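Local structure of glycosylation Associate Protein 3 (Streptococcus agalactiae serotype V, 6OYC) at residues C[2-10]-C[131-140]; C[37-48]-C[118-129]. The protein probably works with its partner proteins Gap1 and Gap2, as a lectin-like component of the accessory Sec system, in the glycosylation and secretion of a surface adhesin. All blocks are in the same frame, centred on the assembly; numbering follows the deposited sequence.

Contact 1 (C[2-10]-C[131-140]); sequences STISYIYWD and FTFHYLKLEE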
loop_
_atom_site.group_PDB
_atom_site.type_symbol
_atom_site.label_atom_id
_atom_site.label_comp_id
_atom_site.label_asym_id
_atom_site.label_seq_id
_atom_site.Cartn_x
_atom_site.Cartn_y
_atom_site.Cartn_z
ATOM N N SER C 2 -17.135 -3.609 -4.140
ATOM C CA SER C 2 -16.863 -2.362 -3.428
ATOM C C SER C 2 -15.644 -1.655 -4.022
ATOM O O SER C 2 -14.850 -2.271 -4.743
ATOM C CB SER C 2 -16.638 -2.627 -1.943
ATOM O OG SER C 2 -15.449 -3.371 -1.752
ATOM N N THR C 3 -15.480 -0.373 -3.708
ATOM C CA THR C 3 -14.444 0.445 -4.331
ATOM C C THR C 3 -13.540 1.069 -3.279
ATOM O O THR C 3 -13.963 1.978 -2.561
ATOM C CB THR C 3 -15.065 1.538 -5.196
ATOM O OG1 THR C 3 -15.985 0.938 -6.109
ATOM C CG2 THR C 3 -13.962 2.299 -5.961
ATOM N N ILE C 4 -12.298 0.588 -3.207
ATOM C CA ILE C 4 -11.205 1.233 -2.474
ATOM C C ILE C 4 -9.934 1.055 -3.295
ATOM O O ILE C 4 -9.325 -0.019 -3.288
ATOM C CB ILE C 4 -11.003 0.664 -1.054
ATOM C CG1 ILE C 4 -12.260 0.795 -0.208
ATOM C CG2 ILE C 4 -9.881 1.405 -0.336
ATOM C CD1 ILE C 4 -13.162 -0.420 -0.255
ATOM N N SER C 5 -9.513 2.087 -4.004
ATOM C CA SER C 5 -8.362 1.980 -4.881
ATOM C C SER C 5 -7.280 2.959 -4.449
ATOM O O SER C 5 -7.555 4.140 -4.204
ATOM C CB SER C 5 -8.767 2.238 -6.326
ATOM O OG SER C 5 -9.726 1.285 -6.726
ATOM N N TYR C 6 -6.054 2.463 -4.355
ATOM C CA TYR C 6 -4.899 3.316 -4.156
ATOM C C TYR C 6 -4.219 3.462 -5.505
ATOM O O TYR C 6 -3.985 2.472 -6.202
ATOM C CB TYR C 6 -3.952 2.754 -3.098
ATOM C CG TYR C 6 -4.493 2.829 -1.670
ATOM C CD1 TYR C 6 -5.378 1.867 -1.187
ATOM C CD2 TYR C 6 -4.100 3.854 -0.797
ATOM C CE1 TYR C 6 -5.870 1.929 0.138
ATOM C CE2 TYR C 6 -4.584 3.924 0.521
ATOM C CZ TYR C 6 -5.462 2.958 0.980
ATOM O OH TYR C 6 -5.949 3.020 2.270
ATOM N N ILE C 7 -3.926 4.701 -5.874
ATOM C CA ILE C 7 -3.611 5.067 -7.240
ATOM C C ILE C 7 -2.276 5.801 -7.235
ATOM O O ILE C 7 -2.119 6.807 -6.530
ATOM C CB ILE C 7 -4.741 5.933 -7.832
ATOM C CG1 ILE C 7 -5.978 5.078 -8.093
ATOM C CG2 ILE C 7 -4.334 6.579 -9.076
ATOM C CD1 ILE C 7 -7.297 5.870 -7.893
ATOM N N TYR C 8 -1.327 5.306 -8.029
ATOM C CA TYR C 8 0.070 5.699 -7.952
ATOM C C TYR C 8 0.537 6.327 -9.260
ATOM O O TYR C 8 0.039 6.001 -10.345
ATOM C CB TYR C 8 0.944 4.479 -7.612
ATOM C CG TYR C 8 0.627 3.902 -6.256
ATOM C CD1 TYR C 8 1.246 4.386 -5.112
ATOM C CD2 TYR C 8 -0.309 2.890 -6.113
ATOM C CE1 TYR C 8 0.946 3.867 -3.858
ATOM C CE2 TYR C 8 -0.611 2.367 -4.877
ATOM C CZ TYR C 8 0.012 2.856 -3.753
ATOM O OH TYR C 8 -0.302 2.325 -2.516
ATOM N N TRP C 9 1.507 7.230 -9.147
ATOM C CA TRP C 9 2.080 7.899 -10.315
ATOM C C TRP C 9 3.094 6.973 -10.982
ATOM O O TRP C 9 4.111 6.611 -10.378
ATOM C CB TRP C 9 2.719 9.224 -9.897
ATOM C CG TRP C 9 3.354 10.041 -10.986
ATOM C CD1 TRP C 9 3.649 9.641 -12.264
ATOM C CD2 TRP C 9 3.783 11.403 -10.892
ATOM N NE1 TRP C 9 4.234 10.666 -12.958
ATOM C CE2 TRP C 9 4.320 11.762 -12.144
ATOM C CE3 TRP C 9 3.765 12.356 -9.869
ATOM C CZ2 TRP C 9 4.839 13.028 -12.403
ATOM C CZ3 TRP C 9 4.283 13.617 -10.131
ATOM C CH2 TRP C 9 4.816 13.937 -11.388
ATOM N N ASP C 10 2.810 6.590 -12.224
ATOM C CA ASP C 10 3.706 5.782 -13.039
ATOM C C ASP C 10 4.511 6.661 -14.004
ATOM O O ASP C 10 4.048 7.715 -14.444
ATOM C CB ASP C 10 2.898 4.746 -13.805
ATOM C CG ASP C 10 3.706 3.560 -14.164
ATOM O OD1 ASP C 10 4.398 3.616 -15.199
ATOM O OD2 ASP C 10 3.661 2.574 -13.404
ATOM N N PHE C 131 7.675 19.064 -4.652
ATOM C CA PHE C 131 6.733 18.258 -3.890
ATOM C C PHE C 131 7.104 16.784 -4.018
ATOM O O PHE C 131 7.819 16.382 -4.945
ATOM C CB PHE C 131 5.290 18.508 -4.346
ATOM C CG PHE C 131 5.003 18.066 -5.766
ATOM C CD1 PHE C 131 4.674 16.748 -6.045
ATOM C CD2 PHE C 131 5.041 18.971 -6.806
ATOM C CE1 PHE C 131 4.404 16.347 -7.339
ATOM C CE2 PHE C 131 4.766 18.572 -8.110
ATOM C CZ PHE C 131 4.453 17.265 -8.375
ATOM N N THR C 132 6.588 15.983 -3.076
ATOM C CA THR C 132 6.647 14.526 -3.123
ATOM C C THR C 132 5.225 13.995 -3.188
ATOM O O THR C 132 4.444 14.192 -2.254
ATOM C CB THR C 132 7.367 13.934 -1.903
ATOM O OG1 THR C 132 8.736 14.348 -1.903
ATOM C CG2 THR C 132 7.316 12.401 -1.946
ATOM N N PHE C 133 4.894 13.320 -4.283
ATOM C CA PHE C 133 3.586 12.706 -4.457
ATOM C C PHE C 133 3.651 11.246 -4.030
ATOM O O PHE C 133 4.567 10.517 -4.429
ATOM C CB PHE C 133 3.121 12.808 -5.909
ATOM C CG PHE C 133 1.863 12.037 -6.197
ATOM C CD1 PHE C 133 0.617 12.591 -5.921
ATOM C CD2 PHE C 133 1.923 10.751 -6.726
ATOM C CE1 PHE C 133 -0.546 11.876 -6.180
ATOM C CE2 PHE C 133 0.776 10.039 -6.987
ATOM C CZ PHE C 133 -0.463 10.598 -6.720
ATOM N N HIS C 134 2.677 10.822 -3.230
ATOM C CA HIS C 134 2.597 9.433 -2.779
ATOM C C HIS C 134 1.516 8.665 -3.521
ATOM O O HIS C 134 1.811 7.657 -4.167
ATOM C CB HIS C 134 2.352 9.371 -1.263
ATOM C CG HIS C 134 3.432 10.026 -0.469
ATOM N ND1 HIS C 134 4.738 9.582 -0.493
ATOM C CD2 HIS C 134 3.417 11.114 0.336
ATOM C CE1 HIS C 134 5.477 10.360 0.278
ATOM N NE2 HIS C 134 4.702 11.299 0.789
ATOM N N TYR C 135 0.267 9.117 -3.439
ATOM C CA TYR C 135 -0.822 8.384 -4.067
ATOM C C TYR C 135 -2.105 9.194 -3.976
ATOM O O TYR C 135 -2.200 10.191 -3.253
ATOM C CB TYR C 135 -1.029 7.002 -3.432
ATOM C CG TYR C 135 -1.324 7.010 -1.949
ATOM C CD1 TYR C 135 -2.579 7.373 -1.464
ATOM C CD2 TYR C 135 -0.350 6.618 -1.026
ATOM C CE1 TYR C 135 -2.857 7.359 -0.096
ATOM C CE2 TYR C 135 -0.619 6.600 0.345
ATOM C CZ TYR C 135 -1.868 6.972 0.806
ATOM O OH TYR C 135 -2.126 6.958 2.165
ATOM N N LEU C 136 -3.094 8.739 -4.724
ATOM C CA LEU C 136 -4.468 9.149 -4.527
ATOM C C LEU C 136 -5.240 7.947 -4.008
ATOM O O LEU C 136 -4.885 6.797 -4.299
ATOM C CB LEU C 136 -5.096 9.663 -5.818
ATOM C CG LEU C 136 -4.423 10.814 -6.575
ATOM C CD1 LEU C 136 -5.222 11.110 -7.814
ATOM C CD2 LEU C 136 -4.328 12.074 -5.744
ATOM N N LYS C 137 -6.290 8.219 -3.229
ATOM C CA LYS C 137 -7.191 7.183 -2.736
ATOM C C LYS C 137 -8.614 7.503 -3.173
ATOM O O LYS C 137 -9.143 8.582 -2.869
ATOM C CB LYS C 137 -7.112 7.049 -1.214
ATOM C CG LYS C 137 -7.898 5.878 -0.634
ATOM C CD LYS C 137 -7.613 5.744 0.858
ATOM C CE LYS C 137 -8.547 4.768 1.525
ATOM N NZ LYS C 137 -8.456 4.855 3.013
ATOM N N LEU C 138 -9.227 6.558 -3.876
ATOM C CA LEU C 138 -10.585 6.679 -4.377
ATOM C C LEU C 138 -11.429 5.560 -3.769
ATOM O O LEU C 138 -11.114 4.376 -3.949
ATOM C CB LEU C 138 -10.586 6.599 -5.906
ATOM C CG LEU C 138 -11.923 6.594 -6.633
ATOM C CD1 LEU C 138 -12.609 7.947 -6.432
ATOM C CD2 LEU C 138 -11.690 6.315 -8.111
ATOM N N GLU C 139 -12.495 5.928 -3.058
ATOM C CA GLU C 139 -13.336 4.946 -2.391
ATOM C C GLU C 139 -14.782 5.422 -2.384
ATOM O O GLU C 139 -15.061 6.625 -2.360
ATOM C CB GLU C 139 -12.873 4.707 -0.953
ATOM C CG GLU C 139 -12.626 6.010 -0.222
ATOM C CD GLU C 139 -12.121 5.810 1.195
ATOM O OE1 GLU C 139 -12.576 4.843 1.851
ATOM O OE2 GLU C 139 -11.271 6.622 1.642
ATOM N N GLU C 140 -15.702 4.469 -2.367
ATOM C CA GLU C 140 -17.095 4.849 -2.216
ATOM C C GLU C 140 -17.377 5.204 -0.766
ATOM O O GLU C 140 -16.695 4.754 0.155
ATOM C CB GLU C 140 -18.042 3.751 -2.705
ATOM C CG GLU C 140 -17.895 2.423 -2.041
ATOM C CD GLU C 140 -18.809 1.377 -2.666
ATOM O OE1 GLU C 140 -18.287 0.325 -3.093
ATOM O OE2 GLU C 140 -20.039 1.623 -2.747
HETATM O O HOH W 1 2.919 7.654 -6.778
#
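Phe-131 starts the contact by setting its CE1 beside CZ3 of Trp-9 (3.9 Å), rim against rim, on two side chains that run at about a right angle. Next inward, Phe-133 brings the CE2 corner of its ring to CB of Trp-9 at 3.6 Å. Its neighbour His-134 turns its imidazole away, to Ser-29 and Glu-77, and only its carbonyl serves this side: a water accepts from Trp-9 N and donates to His-134 O, standing in for a direct backbone bond. His-134 and Tyr-135 together face Asn-75 in a classic beta bulge, and past it strand 131-140 pairs antiparallel with 4-7, as part of one sheet of what looks like a beta-sandwich, in keeping with the galactose-binding-like clan of this family. Tyr-135 offers a ring face to the CD2 edge of Tyr-6, a T-shaped pair with centroids 5.3 Å apart and planes at 74°, while its CB lies against CE1 of Tyr-8. Leu-136 exchanges two backbone bonds with Ile-7. Lys-137, its CG anti to the backbone N (chi1 -173°) and its chain extended beyond, lays CG over one face of the Tyr-6 ring in a CH-pi contact; NZ then reaches Tyr-6 OH in a weak bond of 3.2 Å, its stronger partner being Tyr-176 OH. Glu-139 OE2, 3.6 Å from that NZ, adds a salt bridge along the strand, and its OE1 bonds the same Tyr-176 OH. On the other face, with Ile-7, Leu-138 lays CB against Ile-7 CD1 (3.9 Å), and its backbone N and O both bond Ser-5. Glu-140 gives its N to Thr-3 O and brings OE1 to Thr-3 N, a weak bond bent to 129°.

Contact 2 (C[37-48]-C[118-129]); sequences APSSTNLYTWSS and TYTISLINAGCS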
loop_
_atom_site.group_PDB
_atom_site.type_symbol
_atom_site.label_atom_id
_atom_site.label_comp_id
_atom_site.label_asym_id
_atom_site.label_seq_id
_atom_site.Cartn_x
_atom_site.Cartn_y
_atom_site.Cartn_z
ATOM N N ALA C 37 9.233 26.375 -11.747
ATOM C CA ALA C 37 7.852 26.248 -11.290
ATOM C C ALA C 37 6.857 26.584 -12.397
ATOM O O ALA C 37 6.143 27.592 -12.287
ATOM C CB ALA C 37 7.614 27.148 -10.074
ATOM N N PRO C 38 6.765 25.774 -13.461
ATOM C CA PRO C 38 5.855 26.097 -14.571
ATOM C C PRO C 38 4.410 26.241 -14.110
ATOM O O PRO C 38 3.990 25.709 -13.082
ATOM C CB PRO C 38 6.017 24.910 -15.523
ATOM C CG PRO C 38 7.363 24.358 -15.206
ATOM C CD PRO C 38 7.525 24.541 -13.725
ATOM N N SER C 39 3.637 26.961 -14.918
ATOM C CA SER C 39 2.443 27.609 -14.394
ATOM C C SER C 39 1.251 26.666 -14.336
ATOM O O SER C 39 0.487 26.691 -13.365
ATOM C CB SER C 39 2.123 28.840 -15.237
ATOM O OG SER C 39 0.756 29.156 -15.138
ATOM N N SER C 40 1.056 25.848 -15.366
ATOM C CA SER C 40 -0.014 24.852 -15.339
ATOM C C SER C 40 0.433 23.697 -16.226
ATOM O O SER C 40 0.386 23.795 -17.454
ATOM C CB SER C 40 -1.353 25.423 -15.791
ATOM O OG SER C 40 -2.422 24.712 -15.179
ATOM N N THR C 41 0.877 22.624 -15.596
ATOM C CA THR C 41 1.316 21.427 -16.290
ATOM C C THR C 41 0.442 20.262 -15.858
ATOM O O THR C 41 0.177 20.080 -14.661
ATOM C CB THR C 41 2.780 21.111 -15.984
ATOM O OG1 THR C 41 3.559 22.313 -16.044
ATOM C CG2 THR C 41 3.327 20.073 -16.983
ATOM N N ASN C 42 -0.021 19.492 -16.833
ATOM C CA ASN C 42 -0.656 18.213 -16.553
ATOM C C ASN C 42 0.487 17.237 -16.313
ATOM O O ASN C 42 1.155 16.814 -17.254
ATOM C CB ASN C 42 -1.549 17.792 -17.714
ATOM C CG ASN C 42 -2.462 16.636 -17.363
ATOM O OD1 ASN C 42 -3.676 16.796 -17.241
ATOM N ND2 ASN C 42 -1.878 15.458 -17.201
ATOM N N LEU C 43 0.751 16.918 -15.039
ATOM C CA LEU C 43 1.918 16.105 -14.702
ATOM C C LEU C 43 1.677 14.632 -14.952
ATOM O O LEU C 43 2.627 13.893 -15.243
ATOM C CB LEU C 43 2.308 16.287 -13.235
ATOM C CG LEU C 43 2.650 17.693 -12.759
ATOM C CD1 LEU C 43 2.427 17.786 -11.260
ATOM C CD2 LEU C 43 4.096 18.059 -13.124
ATOM N N TYR C 44 0.426 14.190 -14.824
ATOM C CA TYR C 44 0.114 12.779 -14.952
ATOM C C TYR C 44 -1.395 12.615 -15.030
ATOM O O TYR C 44 -2.136 13.335 -14.354
ATOM C CB TYR C 44 0.688 11.975 -13.770
ATOM C CG TYR C 44 0.597 10.506 -14.041
ATOM C CD1 TYR C 44 1.472 9.894 -14.931
ATOM C CD2 TYR C 44 -0.410 9.735 -13.468
ATOM C CE1 TYR C 44 1.364 8.550 -15.222
ATOM C CE2 TYR C 44 -0.515 8.379 -13.740
ATOM C CZ TYR C 44 0.379 7.791 -14.617
ATOM O OH TYR C 44 0.275 6.453 -14.917
ATOM N N THR C 45 -1.840 11.655 -15.837
ATOM C CA THR C 45 -3.262 11.364 -15.984
ATOM C C THR C 45 -3.501 9.863 -15.878
ATOM O O THR C 45 -2.875 9.076 -16.596
ATOM C CB THR C 45 -3.811 11.895 -17.317
ATOM O OG1 THR C 45 -3.805 13.325 -17.291
ATOM C CG2 THR C 45 -5.262 11.434 -17.530
ATOM N N TRP C 46 -4.410 9.487 -14.983
ATOM C CA TRP C 46 -4.947 8.142 -14.844
ATOM C C TRP C 46 -6.257 8.016 -15.619
ATOM O O TRP C 46 -6.995 8.990 -15.785
ATOM C CB TRP C 46 -5.213 7.818 -13.374
ATOM C CG TRP C 46 -4.024 7.839 -12.476
ATOM C CD1 TRP C 46 -3.244 6.775 -12.134
ATOM C CD2 TRP C 46 -3.502 8.969 -11.758
ATOM N NE1 TRP C 46 -2.256 7.171 -11.262
ATOM C CE2 TRP C 46 -2.397 8.510 -11.006
ATOM C CE3 TRP C 46 -3.852 10.321 -11.687
ATOM C CZ2 TRP C 46 -1.635 9.358 -10.194
ATOM C CZ3 TRP C 46 -3.102 11.160 -10.871
ATOM C CH2 TRP C 46 -2.005 10.677 -10.139
ATOM N N SER C 47 -6.577 6.797 -16.052
ATOM C CA SER C 47 -7.751 6.628 -16.900
ATOM C C SER C 47 -8.547 5.382 -16.518
ATOM O O SER C 47 -7.982 4.359 -16.117
ATOM C CB SER C 47 -7.357 6.556 -18.390
ATOM O OG SER C 47 -8.526 6.358 -19.167
ATOM N N SER C 48 -9.870 5.477 -16.677
ATOM C CA SER C 48 -10.792 4.382 -16.390
ATOM C C SER C 48 -10.998 3.437 -17.572
ATOM O O SER C 48 -11.706 2.431 -17.424
ATOM C CB SER C 48 -12.156 4.935 -15.919
ATOM O OG SER C 48 -13.068 5.204 -16.976
ATOM N N THR C 118 -16.691 7.302 -19.301
ATOM C CA THR C 118 -15.384 7.073 -18.697
ATOM C C THR C 118 -14.977 8.295 -17.879
ATOM O O THR C 118 -15.663 9.324 -17.871
ATOM C CB THR C 118 -14.306 6.784 -19.756
ATOM O OG1 THR C 118 -14.088 7.960 -20.540
ATOM C CG2 THR C 118 -14.732 5.639 -20.656
ATOM N N TYR C 119 -13.837 8.195 -17.199
ATOM C CA TYR C 119 -13.320 9.359 -16.491
ATOM C C TYR C 119 -11.801 9.270 -16.396
ATOM O O TYR C 119 -11.202 8.207 -16.561
ATOM C CB TYR C 119 -13.969 9.517 -15.095
ATOM C CG TYR C 119 -13.597 8.461 -14.062
ATOM C CD1 TYR C 119 -14.118 7.165 -14.127
ATOM C CD2 TYR C 119 -12.713 8.758 -13.021
ATOM C CE1 TYR C 119 -13.770 6.202 -13.186
ATOM C CE2 TYR C 119 -12.360 7.795 -12.065
ATOM C CZ TYR C 119 -12.893 6.523 -12.154
ATOM O OH TYR C 119 -12.549 5.578 -11.217
ATOM N N THR C 120 -11.181 10.412 -16.166
ATOM C CA THR C 120 -9.746 10.495 -15.958
ATOM C C THR C 120 -9.493 11.286 -14.689
ATOM O O THR C 120 -10.326 12.078 -14.255
ATOM C CB THR C 120 -9.024 11.198 -17.115
ATOM O OG1 THR C 120 -9.462 12.557 -17.161
ATOM C CG2 THR C 120 -9.297 10.508 -18.469
ATOM N N ILE C 121 -8.315 11.099 -14.107
ATOM C CA ILE C 121 -7.875 11.923 -12.988
ATOM C C ILE C 121 -6.487 12.434 -13.323
ATOM O O ILE C 121 -5.626 11.653 -13.734
ATOM C CB ILE C 121 -7.874 11.146 -11.658
ATOM C CG1 ILE C 121 -9.284 10.628 -11.347
ATOM C CG2 ILE C 121 -7.387 12.032 -10.560
ATOM C CD1 ILE C 121 -9.361 9.665 -10.154
ATOM N N SER C 122 -6.276 13.741 -13.167
ATOM C CA SER C 122 -5.028 14.387 -13.547
ATOM C C SER C 122 -4.430 15.132 -12.367
ATOM O O SER C 122 -5.125 15.887 -11.680
ATOM C CB SER C 122 -5.240 15.359 -14.708
ATOM O OG SER C 122 -5.510 14.659 -15.896
ATOM N N LEU C 123 -3.142 14.903 -12.135
ATOM C CA LEU C 123 -2.350 15.724 -11.234
ATOM C C LEU C 123 -1.923 16.975 -11.985
ATOM O O LEU C 123 -1.357 16.883 -13.081
ATOM C CB LEU C 123 -1.122 14.947 -10.772
ATOM C CG LEU C 123 -0.501 15.118 -9.396
ATOM C CD1 LEU C 123 -1.517 14.752 -8.318
ATOM C CD2 LEU C 123 0.755 14.223 -9.294
ATOM N N ILE C 124 -2.204 18.143 -11.420
ATOM C CA ILE C 124 -1.910 19.401 -12.096
ATOM C C ILE C 124 -1.031 20.272 -11.204
ATOM O O ILE C 124 -1.371 20.529 -10.043
ATOM C CB ILE C 124 -3.194 20.134 -12.506
ATOM C CG1 ILE C 124 -4.027 19.226 -13.409
ATOM C CG2 ILE C 124 -2.849 21.417 -13.228
ATOM C CD1 ILE C 124 -5.289 19.849 -13.912
ATOM N N ASN C 125 0.102 20.711 -11.757
ATOM C CA ASN C 125 1.037 21.599 -11.074
ATOM C C ASN C 125 0.643 23.043 -11.351
ATOM O O ASN C 125 0.532 23.446 -12.517
ATOM C CB ASN C 125 2.472 21.341 -11.545
ATOM C CG ASN C 125 3.504 22.160 -10.771
ATOM O OD1 ASN C 125 3.340 22.413 -9.580
ATOM N ND2 ASN C 125 4.570 22.570 -11.448
ATOM N N ALA C 126 0.442 23.818 -10.283
ATOM C CA ALA C 126 0.091 25.229 -10.405
ATOM C C ALA C 126 1.182 26.128 -9.823
ATOM O O ALA C 126 0.952 26.829 -8.832
ATOM C CB ALA C 126 -1.250 25.495 -9.715
ATOM N N GLY C 127 2.372 26.105 -10.427
ATOM C CA GLY C 127 3.488 26.922 -9.988
ATOM C C GLY C 127 4.347 26.361 -8.870
ATOM O O GLY C 127 5.187 27.098 -8.339
ATOM N N CYS C 128 4.186 25.088 -8.503
ATOM C CA CYS C 128 4.939 24.521 -7.390
ATOM C C CYS C 128 6.346 24.106 -7.811
ATOM O O CYS C 128 6.552 23.521 -8.877
ATOM C CB CYS C 128 4.205 23.317 -6.800
ATOM S SG CYS C 128 5.094 22.532 -5.439
ATOM N N SER C 129 7.317 24.390 -6.945
ATOM C CA SER C 129 8.720 24.122 -7.240
ATOM C C SER C 129 9.195 22.765 -6.742
ATOM O O SER C 129 10.108 22.180 -7.341
ATOM C CB SER C 129 9.597 25.214 -6.621
ATOM O OG SER C 129 9.504 26.404 -7.384
#
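Trp-46 leans its indole along the backbone of Ile-121 and Leu-123. Its CB is 3.9 Å from Ile-121 O; CG stands anti to the carbonyl carbon (chi1 -61°) and, with chi2 at -94°, the six-membered ring faces strand 118-125. CE3 then comes to 3.0 Å from Ile-121 O, the carbonyl lying at the ring edge near its plane, and also touches Ile-121 CG2. CZ3, one atom further, meets Leu-123 CB at 4.3 Å. Along the other rim NE1 bonds Tyr-8 O, while CD2 of Tyr-44 lies over one face of the indole, contacts that together limit how the ring can turn.

The strands pair antiparallel, with a beta bulge at Leu-43: Leu-123 O accepts from Leu-43 N, whereas Leu-123 N donates to Tyr-44 O. Leu-43, the extra residue, lays CD1 against Asn-125 CB (3.6 Å). Asn-125 OD1 in turn takes Cys-128 N in an Asx motif just past the strand. At the far end Ser-48 OG, placed between its own N and carbonyl carbon (chi1 88°), accepts from Tyr-119 N at 3.1 Å, and Ser-48 N bonds Tyr-119 O.

On the face away from the tryptophan, Asn-42, Thr-45 and Ser-122 form a polar group. Thr-45 OG1 and Ser-122 OG lie 2.6 Å apart in a hydrogen bond, and Asn-42 ND2 donates to that same OG1 from 2.9 Å. In the middle of the pair the chemistry thus divides by face: Trp-46, Ile-121 and Leu-123 pack on one, the indole N-H answered by a carbonyl, while on the other two hydroxyls and an amide bond one another.

From the N terminus the chain first lays down 2-10, which waits some 120 residues for its partner 131-140; contact 1 therefore closes the larger loop. Within it, 37-48 is met by 118-129 after 69 residues, so contact 2 is nested inside contact 1 rather than crossing it. The chain then passes almost directly from 118-129 into 131-140, from one antiparallel sheet to the other. Contact 2 forms the 41-47 edge of the four-stranded sheet, and contact 1 belongs to the six-stranded one. Their centres lie 14 Å apart, and side chains bridge the sheets: Leu-138 packs on Tyr-119, and Leu-136 touches both Trp-46 and Ile-121.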